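Side-chain contact in DegQ (PDB 3PV2), which probably degrades misfolded proteins as an HtrA-family chaperone protease, a self-compartmentizing enzyme that forms large 12-meric assemblies: residues T332-V337 with P343-A348. Sequence-based numbering, arbitrary orientation.
Sequences TVKIIV and PLTLSA
Val333, Ile335 and Val337 pair with Ala348, Leu346 and Leu344 through six backbone hydrogen bonds, two for each antiparallel hydrogen-bonded pair. Val333 N to Ala348 O, at 2.7 Å, is nearly straight (173° at the hydrogen), whereas Leu344 N to Val337 O stretches to 3.0 Å. Between these pairs, CA-H groups of Lys334, Ser347 and Ile336 point at carbonyls of the neighbouring hydrogen-bonded pairs, Ile336 CA reaching Leu344 O at 3.3 Å. The two strands form a beta hairpin within the first PDZ domain; strand 305-309 flanks 332-337 on its other edge, where Asn310 and Thr307 bond to Lys334 and Ile336. On the face carrying the hydrogen-bonded pairs the contacts are apolar. For Ile335, chi1 -56° sets CG1 anti to the carbonyl carbon, and the extended branch carries CD1 diagonally to Ala348 CB (4.1 Å). Val337 turns CG2 to Leu344 CB at 4.2 Å, the two side chains crossing at a slant, and the same methyl meets Leu346 CD1. Met260, from a loop, touches both Val333 and Ala348. The opposite face, with Lys334, Ile336, Thr345 and Ser347, is more polar: Ile336 and Thr345 run side by side, Ile336 CG1 beside Thr345 OG1 at 3.8 Å. From the start of its strand, Thr332 brings CG2 within 3.3 Å of Ser347 OG.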
# COMPACT_ATOMS: atom_id res chain seq x y z
N THR B 332 24.76 59.72 13.17
CA THR B 332 24.65 60.63 12.07
C THR B 332 25.45 59.98 10.94
O THR B 332 26.55 59.44 11.15
CB THR B 332 25.09 62.05 12.47
OG1 THR B 332 24.05 62.65 13.25
CG2 THR B 332 25.38 62.95 11.26
N VAL B 333 24.82 59.92 9.76
CA VAL B 333 25.50 59.43 8.58
C VAL B 333 25.51 60.44 7.43
O VAL B 333 24.49 61.12 7.16
CB VAL B 333 25.00 58.04 8.11
CG1 VAL B 333 23.65 57.70 8.67
CG2 VAL B 333 25.04 57.94 6.63
N LYS B 334 26.69 60.54 6.81
CA LYS B 334 26.91 61.48 5.74
C LYS B 334 26.63 60.74 4.43
O LYS B 334 27.15 59.67 4.22
CB LYS B 334 28.34 62.00 5.79
CG LYS B 334 28.81 62.68 4.54
CD LYS B 334 30.16 63.32 4.74
CE LYS B 334 30.90 63.39 3.44
NZ LYS B 334 32.34 63.79 3.60
N ILE B 335 25.79 61.29 3.57
CA ILE B 335 25.50 60.62 2.28
C ILE B 335 25.76 61.57 1.13
O ILE B 335 25.22 62.64 1.12
CB ILE B 335 24.04 60.11 2.19
CG1 ILE B 335 23.68 59.17 3.35
CG2 ILE B 335 23.88 59.36 0.91
CD1 ILE B 335 22.12 59.05 3.64
N ILE B 336 26.59 61.18 0.18
CA ILE B 336 26.89 62.07 -0.94
C ILE B 336 26.20 61.46 -2.13
O ILE B 336 26.36 60.31 -2.37
CB ILE B 336 28.44 62.23 -1.19
CG1 ILE B 336 29.10 62.99 -0.02
CG2 ILE B 336 28.75 63.02 -2.50
CD1 ILE B 336 30.60 63.21 -0.26
N VAL B 337 25.39 62.24 -2.84
CA VAL B 337 24.66 61.74 -4.03
C VAL B 337 24.95 62.63 -5.24
O VAL B 337 25.44 63.71 -5.15
CB VAL B 337 23.11 61.60 -3.82
CG1 VAL B 337 22.76 60.57 -2.63
CG2 VAL B 337 22.51 62.92 -3.56
N PRO B 343 26.29 67.34 -7.47
CA PRO B 343 26.60 66.65 -6.24
C PRO B 343 25.90 67.31 -5.02
O PRO B 343 25.72 68.52 -4.98
CB PRO B 343 28.12 66.76 -6.15
CG PRO B 343 28.47 68.05 -6.86
CD PRO B 343 27.34 68.29 -7.88
N LEU B 344 25.44 66.49 -4.08
CA LEU B 344 24.84 66.98 -2.84
C LEU B 344 25.32 66.16 -1.67
O LEU B 344 25.52 64.94 -1.77
CB LEU B 344 23.31 66.94 -2.87
CG LEU B 344 22.57 67.80 -3.90
CD1 LEU B 344 21.11 67.26 -4.15
CD2 LEU B 344 22.55 69.29 -3.46
N THR B 345 25.53 66.84 -0.56
CA THR B 345 25.94 66.20 0.65
C THR B 345 24.75 66.28 1.58
O THR B 345 24.21 67.34 1.85
CB THR B 345 27.14 66.84 1.27
OG1 THR B 345 28.22 66.69 0.36
CG2 THR B 345 27.51 66.17 2.62
N LEU B 346 24.35 65.12 2.03
CA LEU B 346 23.23 65.03 2.93
C LEU B 346 23.63 64.37 4.22
O LEU B 346 24.61 63.58 4.28
CB LEU B 346 22.10 64.22 2.30
CG LEU B 346 21.68 64.62 0.88
CD1 LEU B 346 20.78 63.53 0.31
CD2 LEU B 346 21.04 66.05 0.80
N SER B 347 22.81 64.63 5.23
CA SER B 347 23.03 64.08 6.56
C SER B 347 21.73 63.50 7.14
O SER B 347 20.72 64.19 7.26
CB SER B 347 23.56 65.18 7.51
OG SER B 347 24.04 64.54 8.68
N ALA B 348 21.80 62.22 7.49
CA ALA B 348 20.67 61.48 7.99
C ALA B 348 21.01 60.86 9.38
O ALA B 348 22.15 60.53 9.68
CB ALA B 348 20.27 60.41 7.00